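Long-range contacts in clostripain-related protein (PDB 5L20), which probably cleaves peptide bonds as a cysteine peptidase of the clostripain (C11) family, this chain being an N-terminal portion of the longer protein: residues Gln10-Tyr15 with Arg104-Ile109; Arg46-Met51 with Leu60-Tyr65; Tyr15-Asp20 with Ile109-Met114. All coordinates share one frame; numbering follows the deposited sequence.

Contact 1 (Gln10-Tyr15 with Arg104-Ile109); sequences QTVFMY and RYSMVI
The ring of Tyr-105 lies alongside Thr-11, CD2 coming to 3.5 Å from Thr-11 CB, because CG is anti to the carbonyl carbon (chi1 -65°) and the ring therefore swings over toward the neighbouring strand. The polar ends of this pair turn to the chain just before the second strand: Thr-11 OG1 is bound to the hydroxyls of Thr-102 and Ser-100, and Tyr-105 OH to Ser-100 O and Thr-102 N. Further along the same face, Met-107 extends its whole chain beside Phe-13 and Tyr-15. Its CG packs 4.0 Å from Phe-13 CD2, while the CE methyl at its tip reaches on to Tyr-15 CD2 at 3.6 Å, so one flexible side chain bridges two aromatic rings. On the other face Gln-10 crosses the bent Arg-104 obliquely, its CB over one face of the guanidinium, and Met-14 CE curls onto Val-108 CG1 at 3.9 Å. Five backbone hydrogen bonds hold the register; the straightest joins Tyr-15 N to Val-108 O at 2.7 Å, with 172° at the hydrogen. Phe-13 and Tyr-15 also meet helix 86-99, which covers their face of the sheet. Parallel pairing of an inner strand with a later one, under a covering helix, is the layered alpha/beta architecture expected of the caspase-like fold of clan CD peptidases.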
loop_
_atom_site.group_PDB
_atom_site.type_symbol
_atom_site.label_atom_id
_atom_site.label_comp_id
_atom_site.label_asym_id
_atom_site.label_seq_id
_atom_site.Cartn_x
_atom_site.Cartn_y
_atom_site.Cartn_z
ATOM N N GLN A 10 -12.616 -8.197 2.911
ATOM C CA GLN A 10 -11.167 -8.162 3.083
ATOM C C GLN A 10 -10.558 -6.937 2.456
ATOM O O GLN A 10 -10.955 -6.533 1.383
ATOM C CB GLN A 10 -10.524 -9.409 2.465
ATOM C CG GLN A 10 -9.010 -9.485 2.669
ATOM C CD GLN A 10 -8.375 -10.351 1.610
ATOM O OE1 GLN A 10 -8.823 -10.369 0.458
ATOM N NE2 GLN A 10 -7.282 -11.029 1.963
ATOM N N THR A 11 -9.608 -6.323 3.160
ATOM C CA THR A 11 -8.740 -5.304 2.604
ATOM C C THR A 11 -7.335 -5.858 2.542
ATOM O O THR A 11 -6.802 -6.324 3.578
ATOM C CB THR A 11 -8.701 -4.063 3.502
ATOM O OG1 THR A 11 -10.014 -3.521 3.638
ATOM C CG2 THR A 11 -7.774 -3.027 2.943
ATOM N N VAL A 12 -6.742 -5.826 1.352
ATOM C CA VAL A 12 -5.328 -6.138 1.192
ATOM C C VAL A 12 -4.594 -4.802 1.147
ATOM O O VAL A 12 -4.819 -3.988 0.235
ATOM C CB VAL A 12 -5.048 -6.949 -0.105
ATOM C CG1 VAL A 12 -3.566 -7.185 -0.296
ATOM C CG2 VAL A 12 -5.804 -8.290 -0.078
ATOM N N PHE A 13 -3.755 -4.558 2.149
ATOM C CA PHE A 13 -3.010 -3.313 2.246
ATOM C C PHE A 13 -1.570 -3.523 1.813
ATOM O O PHE A 13 -0.810 -4.199 2.506
ATOM C CB PHE A 13 -3.081 -2.780 3.674
ATOM C CG PHE A 13 -2.274 -1.529 3.901
ATOM C CD1 PHE A 13 -2.297 -0.483 2.976
ATOM C CD2 PHE A 13 -1.522 -1.387 5.068
ATOM C CE1 PHE A 13 -1.551 0.666 3.214
ATOM C CE2 PHE A 13 -0.802 -0.244 5.302
ATOM C CZ PHE A 13 -0.806 0.779 4.385
ATOM N N MET A 14 -1.195 -2.920 0.688
ATOM C CA MET A 14 0.166 -2.951 0.198
ATOM C C MET A 14 0.872 -1.707 0.725
ATOM O O MET A 14 0.480 -0.565 0.379
ATOM C CB MET A 14 0.204 -2.999 -1.327
ATOM C CG MET A 14 1.634 -3.141 -1.840
ATOM S SD MET A 14 1.662 -3.425 -3.623
ATOM C CE MET A 14 2.176 -5.136 -3.579
ATOM N N TYR A 15 1.919 -1.930 1.500
ATOM C CA TYR A 15 2.614 -0.891 2.253
ATOM C C TYR A 15 4.051 -0.788 1.751
ATOM O O TYR A 15 4.836 -1.749 1.884
ATOM C CB TYR A 15 2.574 -1.257 3.748
ATOM C CG TYR A 15 3.324 -0.326 4.674
ATOM C CD1 TYR A 15 2.983 1.013 4.728
ATOM C CD2 TYR A 15 4.359 -0.774 5.489
ATOM C CE1 TYR A 15 3.637 1.886 5.582
ATOM C CE2 TYR A 15 5.016 0.098 6.377
ATOM C CZ TYR A 15 4.648 1.414 6.409
ATOM O OH TYR A 15 5.300 2.303 7.213
ATOM N N ARG A 104 -11.801 -8.351 7.506
ATOM C CA ARG A 104 -10.419 -8.817 7.585
ATOM C C ARG A 104 -9.468 -7.835 6.907
ATOM O O ARG A 104 -9.844 -7.142 5.950
ATOM C CB ARG A 104 -10.248 -10.175 6.870
ATOM C CG ARG A 104 -11.054 -11.380 7.353
ATOM C CD ARG A 104 -10.681 -12.600 6.413
ATOM N NE ARG A 104 -11.559 -12.774 5.241
ATOM C CZ ARG A 104 -11.198 -12.995 3.963
ATOM N NH1 ARG A 104 -9.923 -13.072 3.551
ATOM N NH2 ARG A 104 -12.159 -13.141 3.055
ATOM N N TYR A 105 -8.219 -7.839 7.380
ATOM C CA TYR A 105 -7.118 -7.061 6.798
ATOM C C TYR A 105 -5.888 -7.900 6.647
ATOM O O TYR A 105 -5.631 -8.753 7.487
ATOM C CB TYR A 105 -6.757 -5.851 7.701
ATOM C CG TYR A 105 -7.894 -4.859 7.772
ATOM C CD1 TYR A 105 -8.959 -5.048 8.643
ATOM C CD2 TYR A 105 -7.907 -3.755 6.924
ATOM C CE1 TYR A 105 -10.041 -4.165 8.670
ATOM C CE2 TYR A 105 -8.994 -2.861 6.948
ATOM C CZ TYR A 105 -10.031 -3.096 7.815
ATOM O OH TYR A 105 -11.099 -2.203 7.810
ATOM N N SER A 106 -5.150 -7.671 5.570
ATOM C CA SER A 106 -3.838 -8.263 5.407
ATOM C C SER A 106 -2.840 -7.201 4.978
ATOM O O SER A 106 -3.250 -6.126 4.518
ATOM C CB SER A 106 -3.863 -9.387 4.375
ATOM O OG SER A 106 -4.137 -8.871 3.082
ATOM N N MET A 107 -1.548 -7.496 5.101
ATOM C CA MET A 107 -0.534 -6.496 4.825
ATOM C C MET A 107 0.554 -7.089 3.979
ATOM O O MET A 107 1.038 -8.188 4.267
ATOM C CB MET A 107 0.005 -5.959 6.155
ATOM C CG MET A 107 0.646 -4.617 6.086
ATOM S SD MET A 107 0.918 -4.006 7.780
ATOM C CE MET A 107 1.825 -2.543 7.307
ATOM N N VAL A 108 0.932 -6.373 2.928
ATOM C CA VAL A 108 2.050 -6.720 2.058
ATOM C C VAL A 108 3.064 -5.605 2.192
ATOM O O VAL A 108 2.699 -4.445 1.903
ATOM C CB VAL A 108 1.604 -6.821 0.588
ATOM C CG1 VAL A 108 2.798 -7.119 -0.290
ATOM C CG2 VAL A 108 0.518 -7.892 0.397
ATOM N N ILE A 109 4.270 -5.908 2.642
ATOM C CA ILE A 109 5.275 -4.907 2.953
ATOM C C ILE A 109 6.454 -5.072 2.018
ATOM O O ILE A 109 7.112 -6.118 2.032
ATOM C CB ILE A 109 5.737 -5.002 4.403
ATOM C CG1 ILE A 109 4.507 -4.906 5.336
ATOM C CG2 ILE A 109 6.792 -3.938 4.660
ATOM C CD1 ILE A 109 4.896 -4.940 6.802
#

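Contact 2 (Arg46-Met51 with Leu60-Tyr65); sequences RIIIFM and LFELAY
Phe-61 takes the crowded rotamer, CG between the backbone N and the carbonyl carbon (chi1 62°), and this turns its ring back over the neighbouring strand. There Ile-49 CB sits above the ring face, 3.9 Å from the centroid of Phe-61 and 19° off the normal, a CH-pi contact. The CG2 and CD1 methyls of Ile-49 flank it on the same side, near the ring's rim at CZ/CE1 and at CE2, and Leu-63 CD2 meets the ring at its edge. His-72, on the next strand, stacks on Phe-61. Leu-63 closes the cluster with CD1, which lies 3.9 Å from Ile-49 CD1. The two strands form an antiparallel beta hairpin, and the pair Ile-49 and Phe-61 is its firmest point: each backbone N-H points to the other's carbonyl, with Ile-49 N to Phe-61 O at 2.8 Å. Through strand 45-52 the hairpin joins the parallel part of the sheet. On the opposite face Leu-60, CG anti to the backbone N, wedges CD1 between Ile-48 CG2 at 3.7 Å and Phe-50 CB at 3.9 Å. Ile-48 bends its own chain at chi2 (-63°), so that CD1 comes down onto the methylenes of Glu-62. The fully extended Glu-62 brings OE2 to within 3.2 Å of Arg-46 CD, but its salt bridge to NE is long, and the carboxylate and guanidinium planes stand steeply to each other. Arg-46 NH1 has its own hydrogen bond, to Ser-100 OG. A water takes the N-H of Ile-47 and also bonds Glu-62 OE2 at 2.7 Å and Leu-63 O.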
loop_
_atom_site.group_PDB
_atom_site.type_symbol
_atom_site.label_atom_id
_atom_site.label_comp_id
_atom_site.label_asym_id
_atom_site.label_seq_id
_atom_site.Cartn_x
_atom_site.Cartn_y
_atom_site.Cartn_z
ATOM N N ARG A 46 -11.073 -5.085 -1.185
ATOM C CA ARG A 46 -10.432 -3.879 -1.707
ATOM C C ARG A 46 -8.918 -4.026 -1.617
ATOM O O ARG A 46 -8.409 -4.682 -0.698
ATOM C CB ARG A 46 -10.846 -2.633 -0.924
ATOM C CG ARG A 46 -12.313 -2.170 -1.069
ATOM C CD ARG A 46 -12.463 -0.703 -0.568
ATOM N NE ARG A 46 -13.838 -0.283 -0.332
ATOM C CZ ARG A 46 -14.540 -0.571 0.767
ATOM N NH1 ARG A 46 -14.006 -1.307 1.743
ATOM N NH2 ARG A 46 -15.796 -0.147 0.885
ATOM N N ILE A 47 -8.213 -3.388 -2.543
ATOM C CA ILE A 47 -6.766 -3.272 -2.491
ATOM C C ILE A 47 -6.435 -1.807 -2.245
ATOM O O ILE A 47 -6.832 -0.942 -3.044
ATOM C CB ILE A 47 -6.084 -3.741 -3.788
ATOM C CG1 ILE A 47 -6.319 -5.246 -3.984
ATOM C CG2 ILE A 47 -4.595 -3.432 -3.711
ATOM C CD1 ILE A 47 -5.796 -5.798 -5.263
ATOM N N ILE A 48 -5.734 -1.538 -1.152
ATOM C CA ILE A 48 -5.346 -0.189 -0.748
ATOM C C ILE A 48 -3.825 -0.142 -0.707
ATOM O O ILE A 48 -3.204 -1.063 -0.161
ATOM C CB ILE A 48 -5.897 0.171 0.649
ATOM C CG1 ILE A 48 -7.418 0.000 0.727
ATOM C CG2 ILE A 48 -5.383 1.557 1.076
ATOM C CD1 ILE A 48 -8.173 0.940 -0.229
ATOM N N ILE A 49 -3.220 0.888 -1.293
ATOM C CA ILE A 49 -1.782 0.998 -1.364
ATOM C C ILE A 49 -1.302 2.297 -0.745
ATOM O O ILE A 49 -1.853 3.361 -1.045
ATOM C CB ILE A 49 -1.286 0.906 -2.817
ATOM C CG1 ILE A 49 -1.862 -0.374 -3.451
ATOM C CG2 ILE A 49 0.229 0.988 -2.864
ATOM C CD1 ILE A 49 -1.330 -0.704 -4.823
ATOM N N PHE A 50 -0.329 2.202 0.158
ATOM C CA PHE A 50 0.430 3.346 0.660
ATOM C C PHE A 50 1.786 3.283 0.014
ATOM O O PHE A 50 2.504 2.293 0.180
ATOM C CB PHE A 50 0.576 3.314 2.181
ATOM C CG PHE A 50 1.498 4.359 2.749
ATOM C CD1 PHE A 50 2.872 4.131 2.856
ATOM C CD2 PHE A 50 0.970 5.576 3.209
ATOM C CE1 PHE A 50 3.711 5.104 3.446
ATOM C CE2 PHE A 50 1.793 6.539 3.789
ATOM C CZ PHE A 50 3.160 6.311 3.910
ATOM N N MET A 51 2.177 4.325 -0.716
ATOM C CA MET A 51 3.509 4.332 -1.287
ATOM C C MET A 51 4.199 5.679 -1.121
ATOM O O MET A 51 3.629 6.719 -1.486
ATOM C CB MET A 51 3.489 3.950 -2.769
ATOM C CG MET A 51 4.879 3.965 -3.337
ATOM S SD MET A 51 4.922 3.343 -5.016
ATOM C CE MET A 51 6.591 3.777 -5.449
ATOM N N LEU A 60 -1.873 7.532 -0.514
ATOM C CA LEU A 60 -2.723 6.385 -0.241
ATOM C C LEU A 60 -3.751 6.282 -1.361
ATOM O O LEU A 60 -4.464 7.259 -1.645
ATOM C CB LEU A 60 -3.427 6.526 1.106
ATOM C CG LEU A 60 -4.179 5.286 1.583
ATOM C CD1 LEU A 60 -3.174 4.290 2.156
ATOM C CD2 LEU A 60 -5.191 5.640 2.649
ATOM N N PHE A 61 -3.854 5.139 -2.027
ATOM C CA PHE A 61 -4.840 5.015 -3.100
ATOM C C PHE A 61 -5.426 3.614 -3.185
ATOM O O PHE A 61 -4.871 2.650 -2.615
ATOM C CB PHE A 61 -4.235 5.422 -4.471
ATOM C CG PHE A 61 -3.082 4.561 -4.936
ATOM C CD1 PHE A 61 -1.785 4.849 -4.536
ATOM C CD2 PHE A 61 -3.293 3.521 -5.818
ATOM C CE1 PHE A 61 -0.711 4.086 -4.992
ATOM C CE2 PHE A 61 -2.215 2.732 -6.272
ATOM C CZ PHE A 61 -0.951 3.024 -5.867
ATOM N N GLU A 62 -6.548 3.504 -3.878
ATOM C CA GLU A 62 -7.216 2.229 -4.054
ATOM C C GLU A 62 -7.052 1.750 -5.491
ATOM O O GLU A 62 -7.077 2.559 -6.423
ATOM C CB GLU A 62 -8.700 2.338 -3.691
ATOM C CG GLU A 62 -9.483 1.058 -3.930
ATOM C CD GLU A 62 -10.906 1.131 -3.422
ATOM O OE1 GLU A 62 -11.289 2.197 -2.894
ATOM O OE2 GLU A 62 -11.646 0.119 -3.517
ATOM N N LEU A 63 -6.817 0.444 -5.668
ATOM C CA LEU A 63 -6.895 -0.173 -6.995
ATOM C C LEU A 63 -8.262 -0.754 -7.125
ATOM O O LEU A 63 -8.645 -1.618 -6.331
ATOM C CB LEU A 63 -5.864 -1.286 -7.168
ATOM C CG LEU A 63 -4.404 -0.919 -7.277
ATOM C CD1 LEU A 63 -3.662 -2.211 -7.614
ATOM C CD2 LEU A 63 -4.179 0.149 -8.332
ATOM N N ALA A 64 -9.014 -0.307 -8.116
ATOM C CA ALA A 64 -10.343 -0.853 -8.286
ATOM C C ALA A 64 -10.624 -1.188 -9.737
ATOM O O ALA A 64 -9.885 -0.808 -10.638
ATOM C CB ALA A 64 -11.379 0.112 -7.754
ATOM N N TYR A 65 -11.692 -1.941 -9.934
ATOM C CA TYR A 65 -12.106 -2.335 -11.266
ATOM C C TYR A 65 -13.334 -1.511 -11.632
ATOM O O TYR A 65 -14.334 -1.540 -10.922
ATOM C CB TYR A 65 -12.401 -3.829 -11.306
ATOM C CG TYR A 65 -12.775 -4.373 -12.664
ATOM C CD1 TYR A 65 -11.803 -4.614 -13.630
ATOM C CD2 TYR A 65 -14.101 -4.663 -12.975
ATOM C CE1 TYR A 65 -12.143 -5.121 -14.874
ATOM C CE2 TYR A 65 -14.450 -5.171 -14.219
ATOM C CZ TYR A 65 -13.465 -5.399 -15.161
ATOM O OH TYR A 65 -13.804 -5.905 -16.395
HETATM O O HOH W 1 -10.300 -2.061 -4.420
#

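Contact 3 (Tyr15-Asp20 with Ile109-Met114); sequences YLPWSD and IGCHGM
Gly-110 N gives a hydrogen bond to Tyr-15 O, 3.0 Å long and 164° at the hydrogen, which completes the last parallel bridge, Tyr-15 with Ile-109; beyond it the segment 109-114 is loop, and the first segment leaves the sheet after Leu-16. The second loop holds the His-Gly pair, His-112 and Gly-113, at the C-terminal edge of the parallel strands, where clan CD cysteine peptidases carry their catalytic histidine; the same role is probable here. Consistent with an active-site position, a bound peptide is hydrogen-bonded to the backbone of Gly-113 and has His-112 packed on its own backbone. At the start of the contact Leu-16, held by helix 23-37 and strand 45-52, lays CD2 against Gly-110 CA at 3.8 Å, close because the glycine has no side chain. Pro-17 folds back so that its CD stands 3.6 Å over the centre of the Tyr-15 ring. Cys-111, modelled in two conformers, points SG into the bend of the first loop in the one described. Its chi1 of -117° lies off the staggered positions, and the sulfur touches Pro-17 O at 3.2 Å and Ser-19 CB at 3.7 Å. His-112 then turns its imidazole toward Ser-19, whose O lies in the ring plane at the edge, 3.1 Å from CD2 of His-112. Its NE2 is hydrogen-bonded to Asn-21 OD1, which probably helps fix the rotation of the ring. Ser-19 OG is bound to Leu-22 N, tying the first loop to itself. Asp-20 meanwhile turns its carboxylate to the indole: Trp-18 NE1 reaches Asp-20 OD1 at 3.0 Å, approaching from above the carboxylate plane in a bent bond of 136°.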
loop_
_atom_site.group_PDB
_atom_site.type_symbol
_atom_site.label_atom_id
_atom_site.label_comp_id
_atom_site.label_asym_id
_atom_site.label_seq_id
_atom_site.Cartn_x
_atom_site.Cartn_y
_atom_site.Cartn_z
ATOM N N TYR A 15 1.919 -1.930 1.500
ATOM C CA TYR A 15 2.614 -0.891 2.253
ATOM C C TYR A 15 4.051 -0.788 1.751
ATOM O O TYR A 15 4.836 -1.749 1.884
ATOM C CB TYR A 15 2.574 -1.257 3.748
ATOM C CG TYR A 15 3.324 -0.326 4.674
ATOM C CD1 TYR A 15 2.983 1.013 4.728
ATOM C CD2 TYR A 15 4.359 -0.774 5.489
ATOM C CE1 TYR A 15 3.637 1.886 5.582
ATOM C CE2 TYR A 15 5.016 0.098 6.377
ATOM C CZ TYR A 15 4.648 1.414 6.409
ATOM O OH TYR A 15 5.300 2.303 7.213
ATOM N N LEU A 16 4.359 0.357 1.124
ATOM C CA LEU A 16 5.611 0.551 0.408
ATOM C C LEU A 16 6.299 1.814 0.939
ATOM O O LEU A 16 6.338 2.865 0.263
ATOM C CB LEU A 16 5.373 0.628 -1.117
ATOM C CG LEU A 16 4.676 -0.602 -1.707
ATOM C CD1 LEU A 16 4.172 -0.271 -3.120
ATOM C CD2 LEU A 16 5.637 -1.776 -1.721
ATOM N N PRO A 17 6.810 1.748 2.155
ATOM C CA PRO A 17 7.497 2.917 2.708
ATOM C C PRO A 17 8.808 3.161 1.965
ATOM O O PRO A 17 9.270 2.316 1.182
ATOM C CB PRO A 17 7.731 2.532 4.173
ATOM C CG PRO A 17 7.802 1.033 4.156
ATOM C CD PRO A 17 6.803 0.606 3.093
ATOM N N TRP A 18 9.432 4.298 2.245
ATOM C CA TRP A 18 10.609 4.692 1.461
ATOM C C TRP A 18 11.749 3.692 1.562
ATOM O O TRP A 18 12.110 3.254 2.650
ATOM C CB TRP A 18 11.084 6.076 1.914
ATOM C CG TRP A 18 12.252 6.593 1.137
ATOM C CD1 TRP A 18 13.503 6.822 1.614
ATOM C CD2 TRP A 18 12.267 6.947 -0.251
ATOM N NE1 TRP A 18 14.315 7.299 0.598
ATOM C CE2 TRP A 18 13.575 7.371 -0.556
ATOM C CE3 TRP A 18 11.310 6.917 -1.269
ATOM C CZ2 TRP A 18 13.950 7.793 -1.842
ATOM C CZ3 TRP A 18 11.685 7.334 -2.554
ATOM C CH2 TRP A 18 12.994 7.759 -2.818
ATOM N N SER A 19 12.323 3.327 0.411
ATOM C CA SER A 19 13.296 2.237 0.316
ATOM C C SER A 19 14.639 2.699 -0.231
ATOM O O SER A 19 15.544 1.892 -0.412
ATOM C CB SER A 19 12.786 1.132 -0.619
ATOM O OG SER A 19 12.811 1.619 -1.967
ATOM N N ASP A 20 14.727 4.001 -0.494
ATOM C CA ASP A 20 15.878 4.654 -1.153
ATOM C C ASP A 20 16.061 4.292 -2.634
ATOM O O ASP A 20 16.159 5.201 -3.458
ATOM C CB ASP A 20 17.175 4.385 -0.383
ATOM C CG ASP A 20 17.283 5.208 0.914
ATOM O OD1 ASP A 20 17.208 6.467 0.846
ATOM O OD2 ASP A 20 17.420 4.604 2.011
ATOM N N ILE A 109 4.270 -5.908 2.642
ATOM C CA ILE A 109 5.275 -4.907 2.953
ATOM C C ILE A 109 6.454 -5.072 2.018
ATOM O O ILE A 109 7.112 -6.118 2.032
ATOM C CB ILE A 109 5.737 -5.002 4.403
ATOM C CG1 ILE A 109 4.507 -4.906 5.336
ATOM C CG2 ILE A 109 6.792 -3.938 4.660
ATOM C CD1 ILE A 109 4.896 -4.940 6.802
ATOM N N GLY A 110 6.722 -4.033 1.231
ATOM C CA GLY A 110 7.852 -4.065 0.295
ATOM C C GLY A 110 8.891 -3.057 0.733
ATOM O O GLY A 110 8.529 -1.917 1.037
ATOM N N CYS A 111 10.167 -3.462 0.757
ATOM C CA CYS A 111 11.297 -2.604 1.148
ATOM C C CYS A 111 12.557 -3.459 1.244
ATOM O O CYS A 111 12.544 -4.611 0.823
ATOM C CB CYS A 111 11.038 -1.907 2.498
ATOM S SG CYS A 111 10.971 -0.130 2.394
ATOM N N HIS A 112 13.621 -2.914 1.831
ATOM C CA HIS A 112 14.819 -3.698 2.176
ATOM C C HIS A 112 14.575 -4.380 3.513
ATOM O O HIS A 112 13.936 -3.798 4.395
ATOM C CB HIS A 112 16.067 -2.824 2.306
ATOM C CG HIS A 112 16.494 -2.186 1.026
ATOM N ND1 HIS A 112 17.343 -2.807 0.125
ATOM C CD2 HIS A 112 16.192 -0.980 0.496
ATOM C CE1 HIS A 112 17.539 -2.003 -0.904
ATOM N NE2 HIS A 112 16.859 -0.889 -0.704
ATOM N N GLY A 113 15.089 -5.588 3.684
ATOM C CA GLY A 113 14.906 -6.303 4.943
ATOM C C GLY A 113 16.200 -6.764 5.568
ATOM O O GLY A 113 17.156 -7.119 4.853
ATOM N N MET A 114 16.220 -6.782 6.901
ATOM C CA MET A 114 17.360 -7.252 7.670
ATOM C C MET A 114 16.858 -7.983 8.916
ATOM O O MET A 114 17.361 -7.797 10.025
ATOM C CB MET A 114 18.269 -6.077 8.042
ATOM C CG MET A 114 19.651 -6.452 8.490
ATOM S SD MET A 114 20.591 -7.281 7.198
ATOM C CE MET A 114 22.046 -7.651 8.195
#

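In the fold
All three contacts reach one mixed sheet; contacts 1 and 3 share strand 10-16, and contact 2 uses its neighbour 45-52. Along the chain, contact 2 is nested inside the loops closed by contacts 1 and 3, whose segments alternate and share Tyr-15 and Ile-109. The centres of contacts 1 and 2 are about 10 Å apart, contacts 1 and 3 about 15 Å, and contacts 2 and 3 about 17 Å. Backbone hydrogen bonds between strands 10-16 and 45-52 join contact 2 to the other two. The order across the sheet runs from the hairpin, through strand 10-16, to strand 104-109, so this framework positions the loops of contact 3, the probable active-site edge, at the strand ends.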